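Local coordinates for protein endoglucanase A (Clostridium acetobutylicum, PDB 3IK2) that probably hydrolyses internal beta-1,4-glucosidic bonds of cellulose and related polysaccharides, as an endoglucanase of glycoside hydrolase family 44 with a TIM-like barrel, at residues Ser199-Lys204 with Gln249-Tyr254; Val289-Ser292 with Asp298-Lys301; Ala302-Pro307 with Lys448-Ser453. All blocks are in the same frame, centred on the assembly; numbering follows the deposited sequence.

Interaction 1 (Ser199-Lys204 with Gln249-Tyr254); sequences SEVLDK and QWFIDY
V201 and L202 of helix 198-215 meet F251 and Y254 at the start of helix 251-266, two outer helices of the TIM-like barrel, with strand 220-226 between them in the chain. The apolar contacts carry most of the join. F251 and Y254 stand one turn apart, and in both CG lies anti to the backbone N (chi1 167° and 168°), an arrangement that brings the ring ends nearer to the other helix. V201 CG1 comes in at the edge of the F251 ring, near its plane, 3.5 Å from CZ; F235 stacks on the same ring. L202 CD2 approaches the Y254 ring obliquely, 4.1 Å from CZ, while W241 and V244 of helix 241-245 also touch this tyrosine.

Polar groups contribute little across the gap. S199 N is bonded to D240 OD2, so its nearness to Y254 is packing. On helix 198-215 itself, K204 NZ forms a salt bridge of 3.0 Å with E200 OE2, using the oxygen's anti lone pair; H192 NE2 bonds to the same oxygen. W250 occupies the N-cap position of helix 251-266. The Y254 hydroxyl ends beside helix 198-215, with OH 3.5 Å from L202 CD2.

Interaction 2 (Val289-Ser292 with Asp298-Lys301); sequences VTTS and DCNK
V289 and C299 bring their backbones to 5.9 Å, CA to CA, where the loop after strand 287-288 runs beside helix 297-305. Both pieces belong to the long connection between strands 273-278 and 347-353 of the TIM-like barrel. V289 and T290 have helical backbone angles and turn the chain, whereas T291 is extended (psi 152°), and the loop passes along one side of the helix at C299.

C299 supplies the main side chain. Its SG is anti to the backbone N (chi1 -168°) and projects to the loop, where it meets a methyl group and a backbone carbon: T291 CG2 at 3.6 Å and V289 CA at 3.9 Å. The thiol is thus held by van der Waals packing across this contact.

T291 divides its two branches between different jobs. CG2 turns to the sulfur, while OG1, anti to the backbone N, bonds to D293 N farther along the same loop. Polar ties lie beside the sulfur contact: R303 NH2 of the same helix bonds to V289 O, and C299 N is bonded to N296 OD1. V289 also touches A302, one turn farther on, and its CG1 rests 4.0 Å from C299 O.

Interaction 3 (Ala302-Pro307 with Lys448-Ser453); sequences ARMQAP and KNYTDS
K448 and Q305 meet through bends in both chains. K448 is extended at first and then folds at CD (chi3 -86°), turning its NZ to the helix, while Q305 bends at chi2 and brings its amide alongside the lysine. M304 folds at its last torsion, which brings CE beside the carbonyl oxygen of K448.

The polar link is K448 NZ to Q305 OE1, 3.2 Å. The C=O...N angle of 123° is favourable, though the donor is tilted 33° from the carbonyl plane. The ammonium has further acceptors in I424 O and a water 2.9 Å from NZ, which also sits beside M304 O. R308 NH1 shares OE1 with the lysine, and the two cationic donors may polarise that carbonyl. Q305 NE2 bonds to N425 O, which fixes the rotation of the amide. The lysine's aliphatic stem packs on the helix backbone, with CD 3.5 Å from M304 O.

M304 adds van der Waals packing: CE lies 3.5 Å from K448 O and makes an apolar contact with Y450 CD1 at 4.0 Å, meeting the ring obliquely, and these two side chains cross at about a right angle. Around Y450 the loop is shaped by N449 OD1, which accepts from T451 N (3.0 Å), an Asx turn, and from D452 N (2.9 Å), completing an Asx motif; the two donors arrive from opposite faces of its plane.

In the fold, helix 297-305 of the barrel domain here faces the loop joining strands 440-447 and 454-461 of the beta-sheet domain, built from the N-terminal strand 2-15 and the C-terminal strands. M304 also touches S362 and I365 of helix 361-376, so this methionine contacts both that barrel helix and the beta-domain loop.

Interaction 1 lies about 33 and 37 Å, centre to centre, from interactions 2 and 3, is buried and joins two outer barrel helices almost wholly through aromatic and aliphatic groups. Interactions 2 and 3 are about 11 Å apart and share helix 297-305. Interaction 2 is a buried, short-range contact centred on one sulfur, within a single barrel connection; interaction 3 is only partly buried, spans 141 residues and ties the barrel to the beta-sheet domain with a lysine, an amide and a water. The two are coupled: N300 ND2 probably hydrogen-bonds Y450 OH at 2.8 Å, so the helix touches both the barrel loop and the other domain.

Interaction 1 (Ser199-Lys204 with Gln249-Tyr254)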
loop_
_atom_site.group_PDB
_atom_site.type_symbol
_atom_site.label_atom_id
_atom_site.label_comp_id
_atom_site.label_asym_id
_atom_site.label_seq_id
_atom_site.Cartn_x
_atom_site.Cartn_y
_atom_site.Cartn_z
ATOM N N SER A 199 -24.596 3.227 0.916
ATOM C CA SER A 199 -25.126 2.798 2.230
ATOM C C SER A 199 -24.728 1.346 2.593
ATOM O O SER A 199 -24.472 1.038 3.771
ATOM C CB SER A 199 -26.649 2.938 2.264
ATOM O OG SER A 199 -27.236 1.962 1.428
ATOM N N GLU A 200 -24.675 0.473 1.585
ATOM C CA GLU A 200 -24.254 -0.907 1.789
ATOM C C GLU A 200 -22.785 -1.003 2.251
ATOM O O GLU A 200 -22.483 -1.640 3.265
ATOM C CB GLU A 200 -24.490 -1.738 0.520
ATOM C CG GLU A 200 -23.803 -3.113 0.561
ATOM C CD GLU A 200 -23.938 -3.910 -0.747
ATOM O OE1 GLU A 200 -24.412 -3.348 -1.754
ATOM O OE2 GLU A 200 -23.553 -5.098 -0.759
ATOM N N VAL A 201 -21.882 -0.348 1.522
ATOM C CA VAL A 201 -20.460 -0.358 1.906
ATOM C C VAL A 201 -20.213 0.193 3.329
ATOM O O VAL A 201 -19.438 -0.388 4.109
ATOM C CB VAL A 201 -19.529 0.338 0.864
ATOM C CG1 VAL A 201 -19.628 1.824 0.912
ATOM C CG2 VAL A 201 -18.070 -0.075 1.093
ATOM N N LEU A 202 -20.854 1.319 3.637
ATOM C CA LEU A 202 -20.781 1.942 4.951
ATOM C C LEU A 202 -21.208 0.935 6.042
ATOM O O LEU A 202 -20.515 0.747 7.030
ATOM C CB LEU A 202 -21.697 3.178 4.978
ATOM C CG LEU A 202 -21.936 3.875 6.318
ATOM C CD1 LEU A 202 -20.611 4.404 6.929
ATOM C CD2 LEU A 202 -22.980 5.000 6.189
ATOM N N ASP A 203 -22.358 0.297 5.818
ATOM C CA ASP A 203 -22.962 -0.637 6.774
ATOM C C ASP A 203 -22.099 -1.883 6.977
ATOM O O ASP A 203 -21.832 -2.281 8.112
ATOM C CB ASP A 203 -24.372 -1.021 6.300
ATOM C CG ASP A 203 -24.959 -2.178 7.080
ATOM O OD1 ASP A 203 -25.288 -3.209 6.460
ATOM O OD2 ASP A 203 -25.092 -2.068 8.319
ATOM N N LYS A 204 -21.652 -2.473 5.876
ATOM C CA LYS A 204 -20.795 -3.660 5.939
ATOM C C LYS A 204 -19.434 -3.360 6.541
ATOM O O LYS A 204 -18.954 -4.100 7.392
ATOM C CB LYS A 204 -20.642 -4.272 4.552
ATOM C CG LYS A 204 -21.756 -5.259 4.217
ATOM C CD LYS A 204 -21.692 -5.644 2.759
ATOM C CE LYS A 204 -22.628 -6.824 2.469
ATOM N NZ LYS A 204 -22.482 -7.256 1.058
ATOM N N GLN A 249 -18.100 16.797 -1.464
ATOM C CA GLN A 249 -17.320 16.828 -2.696
ATOM C C GLN A 249 -17.206 15.450 -3.333
ATOM O O GLN A 249 -17.318 15.327 -4.552
ATOM C CB GLN A 249 -15.916 17.398 -2.475
ATOM C CG GLN A 249 -15.034 17.330 -3.706
ATOM C CD GLN A 249 -15.523 18.247 -4.830
ATOM O OE1 GLN A 249 -15.271 19.437 -4.795
ATOM N NE2 GLN A 249 -16.192 17.690 -5.833
ATOM N N TRP A 250 -16.980 14.420 -2.517
ATOM C CA TRP A 250 -16.777 13.073 -3.060
ATOM C C TRP A 250 -17.111 11.998 -2.049
ATOM O O TRP A 250 -17.460 12.306 -0.904
ATOM C CB TRP A 250 -15.357 12.889 -3.660
ATOM C CG TRP A 250 -14.159 13.077 -2.730
ATOM C CD1 TRP A 250 -14.156 13.653 -1.484
ATOM C CD2 TRP A 250 -12.787 12.761 -3.022
ATOM N NE1 TRP A 250 -12.877 13.660 -0.967
ATOM C CE2 TRP A 250 -12.016 13.137 -1.891
ATOM C CE3 TRP A 250 -12.128 12.187 -4.129
ATOM C CZ2 TRP A 250 -10.609 12.974 -1.838
ATOM C CZ3 TRP A 250 -10.720 12.014 -4.062
ATOM C CH2 TRP A 250 -9.991 12.403 -2.922
ATOM N N PHE A 251 -17.055 10.737 -2.488
ATOM C CA PHE A 251 -17.466 9.619 -1.643
ATOM C C PHE A 251 -16.565 9.489 -0.420
ATOM O O PHE A 251 -17.023 9.078 0.612
ATOM C CB PHE A 251 -17.565 8.292 -2.451
ATOM C CG PHE A 251 -17.688 7.053 -1.580
ATOM C CD1 PHE A 251 -18.935 6.614 -1.138
ATOM C CD2 PHE A 251 -16.544 6.347 -1.172
ATOM C CE1 PHE A 251 -19.041 5.459 -0.311
ATOM C CE2 PHE A 251 -16.657 5.208 -0.333
ATOM C CZ PHE A 251 -17.889 4.772 0.087
ATOM N N ILE A 252 -15.283 9.840 -0.538
ATOM C CA ILE A 252 -14.347 9.828 0.606
ATOM C C ILE A 252 -14.830 10.618 1.831
ATOM O O ILE A 252 -14.704 10.140 2.968
ATOM C CB ILE A 252 -12.849 10.169 0.159
ATOM C CG1 ILE A 252 -12.204 8.920 -0.501
ATOM C CG2 ILE A 252 -12.011 10.716 1.351
ATOM C CD1 ILE A 252 -10.845 9.115 -1.167
ATOM N N ASP A 253 -15.394 11.810 1.598
ATOM C CA ASP A 253 -16.023 12.652 2.645
ATOM C C ASP A 253 -17.253 11.966 3.275
ATOM O O ASP A 253 -17.382 11.897 4.468
ATOM C CB ASP A 253 -16.475 14.007 2.049
ATOM C CG ASP A 253 -15.304 14.881 1.610
ATOM O OD1 ASP A 253 -14.158 14.609 2.024
ATOM O OD2 ASP A 253 -15.537 15.849 0.842
ATOM N N TYR A 254 -18.152 11.472 2.438
ATOM C CA TYR A 254 -19.292 10.698 2.884
ATOM C C TYR A 254 -18.825 9.560 3.767
ATOM O O TYR A 254 -19.402 9.328 4.840
ATOM C CB TYR A 254 -20.069 10.144 1.692
ATOM C CG TYR A 254 -21.112 9.070 2.041
ATOM C CD1 TYR A 254 -22.388 9.408 2.486
ATOM C CD2 TYR A 254 -20.803 7.706 1.912
ATOM C CE1 TYR A 254 -23.336 8.386 2.813
ATOM C CE2 TYR A 254 -21.722 6.715 2.205
ATOM C CZ TYR A 254 -22.980 7.057 2.646
ATOM O OH TYR A 254 -23.849 6.037 2.919
#

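Interaction 2 (Val289-Ser292 with Asp298-Lys301)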
loop_
_atom_site.group_PDB
_atom_site.type_symbol
_atom_site.label_atom_id
_atom_site.label_comp_id
_atom_site.label_asym_id
_atom_site.label_seq_id
_atom_site.Cartn_x
_atom_site.Cartn_y
_atom_site.Cartn_z
ATOM N N VAL A 289 1.130 4.508 -17.574
ATOM C CA VAL A 289 2.508 4.240 -17.071
ATOM C C VAL A 289 2.662 2.871 -16.401
ATOM O O VAL A 289 3.778 2.352 -16.236
ATOM C CB VAL A 289 3.027 5.387 -16.142
ATOM C CG1 VAL A 289 3.020 6.705 -16.872
ATOM C CG2 VAL A 289 2.173 5.509 -14.836
ATOM N N THR A 290 1.523 2.295 -16.018
ATOM C CA THR A 290 1.438 0.949 -15.442
ATOM C C THR A 290 1.893 -0.144 -16.429
ATOM O O THR A 290 2.049 -1.291 -16.037
ATOM C CB THR A 290 -0.025 0.635 -14.970
ATOM O OG1 THR A 290 -0.938 0.968 -16.022
ATOM C CG2 THR A 290 -0.403 1.457 -13.727
ATOM N N THR A 291 2.090 0.202 -17.703
ATOM C CA THR A 291 2.589 -0.768 -18.684
ATOM C C THR A 291 3.962 -1.367 -18.351
ATOM O O THR A 291 4.787 -0.727 -17.715
ATOM C CB THR A 291 2.653 -0.212 -20.133
ATOM O OG1 THR A 291 3.180 -1.236 -20.977
ATOM C CG2 THR A 291 3.581 1.018 -20.244
ATOM N N SER A 292 4.190 -2.588 -18.832
ATOM C CA SER A 292 5.478 -3.269 -18.745
ATOM C C SER A 292 6.428 -2.909 -19.913
ATOM O O SER A 292 7.616 -3.247 -19.890
ATOM C CB SER A 292 5.242 -4.767 -18.725
ATOM O OG SER A 292 4.983 -5.245 -20.032
ATOM N N ASP A 298 8.789 8.432 -23.614
ATOM C CA ASP A 298 7.848 9.404 -23.013
ATOM C C ASP A 298 6.962 8.766 -21.958
ATOM O O ASP A 298 6.550 9.419 -21.002
ATOM C CB ASP A 298 7.002 10.093 -24.076
ATOM C CG ASP A 298 7.777 11.180 -24.823
ATOM O OD1 ASP A 298 8.980 11.368 -24.561
ATOM O OD2 ASP A 298 7.170 11.868 -25.673
ATOM N N CYS A 299 6.657 7.486 -22.149
ATOM C CA CYS A 299 5.980 6.731 -21.111
ATOM C C CYS A 299 6.926 6.551 -19.895
ATOM O O CYS A 299 6.504 6.790 -18.762
ATOM C CB CYS A 299 5.439 5.400 -21.648
ATOM S SG CYS A 299 4.296 4.557 -20.535
ATOM N N ASN A 300 8.189 6.162 -20.138
ATOM C CA ASN A 300 9.182 6.054 -19.056
ATOM C C ASN A 300 9.311 7.352 -18.248
ATOM O O ASN A 300 9.392 7.341 -16.983
ATOM C CB ASN A 300 10.543 5.605 -19.566
ATOM C CG ASN A 300 10.520 4.234 -20.255
ATOM O OD1 ASN A 300 9.571 3.474 -20.143
ATOM N ND2 ASN A 300 11.624 3.903 -20.936
ATOM N N LYS A 301 9.282 8.471 -18.968
ATOM C CA LYS A 301 9.415 9.807 -18.355
ATOM C C LYS A 301 8.218 10.171 -17.491
ATOM O O LYS A 301 8.379 10.618 -16.366
ATOM C CB LYS A 301 9.636 10.888 -19.423
ATOM C CG LYS A 301 11.029 10.888 -19.935
ATOM C CD LYS A 301 11.213 11.784 -21.153
ATOM C CE LYS A 301 12.679 11.807 -21.541
ATOM N NZ LYS A 301 12.905 12.448 -22.868
#

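Interaction 3 (Ala302-Pro307 with Lys448-Ser453)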
loop_
_atom_site.group_PDB
_atom_site.type_symbol
_atom_site.label_atom_id
_atom_site.label_comp_id
_atom_site.label_asym_id
_atom_site.label_seq_id
_atom_site.Cartn_x
_atom_site.Cartn_y
_atom_site.Cartn_z
ATOM N N ALA A 302 7.024 10.001 -18.048
ATOM C CA ALA A 302 5.795 10.181 -17.317
ATOM C C ALA A 302 5.756 9.329 -16.052
ATOM O O ALA A 302 5.166 9.760 -15.040
ATOM C CB ALA A 302 4.608 9.838 -18.214
ATOM N N ARG A 303 6.345 8.126 -16.121
ATOM C CA ARG A 303 6.361 7.180 -15.000
ATOM C C ARG A 303 7.052 7.769 -13.783
ATOM O O ARG A 303 6.503 7.752 -12.694
ATOM C CB ARG A 303 7.021 5.849 -15.404
ATOM C CG ARG A 303 7.188 4.824 -14.269
ATOM C CD ARG A 303 7.701 3.441 -14.756
ATOM N NE ARG A 303 6.792 2.867 -15.732
ATOM C CZ ARG A 303 7.072 2.693 -17.026
ATOM N NH1 ARG A 303 8.267 3.031 -17.514
ATOM N NH2 ARG A 303 6.154 2.173 -17.836
ATOM N N MET A 304 8.258 8.300 -13.984
ATOM C CA MET A 304 9.055 8.923 -12.914
ATOM C C MET A 304 8.457 10.215 -12.394
ATOM O O MET A 304 8.651 10.550 -11.244
ATOM C CB MET A 304 10.494 9.155 -13.401
ATOM C CG MET A 304 11.197 7.869 -13.841
ATOM S SD MET A 304 12.893 8.161 -14.410
ATOM C CE MET A 304 12.601 8.755 -16.095
ATOM N N GLN A 305 7.706 10.927 -13.237
ATOM C CA GLN A 305 6.964 12.126 -12.796
ATOM C C GLN A 305 5.661 11.797 -12.067
ATOM O O GLN A 305 5.149 12.612 -11.299
ATOM C CB GLN A 305 6.649 13.055 -13.987
ATOM C CG GLN A 305 7.882 13.548 -14.786
ATOM C CD GLN A 305 8.953 14.164 -13.910
ATOM O OE1 GLN A 305 8.650 14.726 -12.866
ATOM N NE2 GLN A 305 10.230 14.058 -14.331
ATOM N N ALA A 306 5.107 10.620 -12.343
ATOM C CA ALA A 306 3.751 10.276 -11.901
ATOM C C ALA A 306 3.557 10.358 -10.372
ATOM O O ALA A 306 2.508 10.807 -9.920
ATOM C CB ALA A 306 3.304 8.909 -12.458
ATOM N N PRO A 307 4.562 9.928 -9.565
ATOM C CA PRO A 307 4.402 10.108 -8.118
ATOM C C PRO A 307 4.136 11.560 -7.681
ATOM O O PRO A 307 3.637 11.776 -6.565
ATOM C CB PRO A 307 5.738 9.589 -7.562
ATOM C CG PRO A 307 6.168 8.583 -8.555
ATOM C CD PRO A 307 5.835 9.244 -9.865
ATOM N N LYS A 448 15.983 12.146 -12.201
ATOM C CA LYS A 448 14.962 11.624 -13.122
ATOM C C LYS A 448 15.254 11.999 -14.599
ATOM O O LYS A 448 14.556 11.546 -15.509
ATOM C CB LYS A 448 13.522 12.070 -12.725
ATOM C CG LYS A 448 13.084 11.810 -11.258
ATOM C CD LYS A 448 11.672 12.357 -10.920
ATOM C CE LYS A 448 11.709 13.831 -10.491
ATOM N NZ LYS A 448 10.347 14.427 -10.204
ATOM N N ASN A 449 16.279 12.814 -14.830
ATOM C CA ASN A 449 16.615 13.212 -16.184
ATOM C C ASN A 449 17.133 12.036 -17.002
ATOM O O ASN A 449 17.916 11.195 -16.522
ATOM C CB ASN A 449 17.586 14.414 -16.248
ATOM C CG ASN A 449 17.553 15.103 -17.611
ATOM O OD1 ASN A 449 18.164 14.643 -18.585
ATOM N ND2 ASN A 449 16.811 16.194 -17.689
ATOM N N TYR A 450 16.667 11.979 -18.244
ATOM C CA TYR A 450 16.946 10.828 -19.085
ATOM C C TYR A 450 18.356 10.855 -19.654
ATOM O O TYR A 450 18.855 9.817 -20.073
ATOM C CB TYR A 450 15.936 10.737 -20.230
ATOM C CG TYR A 450 15.420 9.338 -20.413
ATOM C CD1 TYR A 450 14.322 8.889 -19.681
ATOM C CD2 TYR A 450 16.035 8.459 -21.293
ATOM C CE1 TYR A 450 13.860 7.608 -19.811
ATOM C CE2 TYR A 450 15.575 7.168 -21.441
ATOM C CZ TYR A 450 14.483 6.752 -20.693
ATOM O OH TYR A 450 14.000 5.462 -20.838
ATOM N N THR A 451 18.986 12.037 -19.699
ATOM C CA THR A 451 20.244 12.189 -20.438
ATOM C C THR A 451 21.332 13.018 -19.724
ATOM O O THR A 451 22.523 12.823 -19.962
ATOM C CB THR A 451 19.969 12.811 -21.854
ATOM O OG1 THR A 451 19.452 14.139 -21.703
ATOM C CG2 THR A 451 18.955 11.976 -22.617
ATOM N N ASP A 452 20.923 13.953 -18.871
ATOM C CA ASP A 452 21.855 14.917 -18.267
ATOM C C ASP A 452 22.215 14.573 -16.822
ATOM O O ASP A 452 21.415 14.017 -16.087
ATOM C CB ASP A 452 21.239 16.319 -18.284
ATOM C CG ASP A 452 20.895 16.805 -19.691
ATOM O OD1 ASP A 452 21.424 16.250 -20.688
ATOM O OD2 ASP A 452 20.076 17.753 -19.784
ATOM N N SER A 453 23.426 14.907 -16.417
ATOM C CA SER A 453 23.842 14.653 -15.050
ATOM C C SER A 453 23.476 15.890 -14.230
ATOM O O SER A 453 23.230 16.972 -14.784
ATOM C CB SER A 453 25.351 14.318 -14.995
ATOM O OG SER A 453 26.099 15.449 -15.426
HETATM O O HOH W 1 8.675 12.195 -9.387
#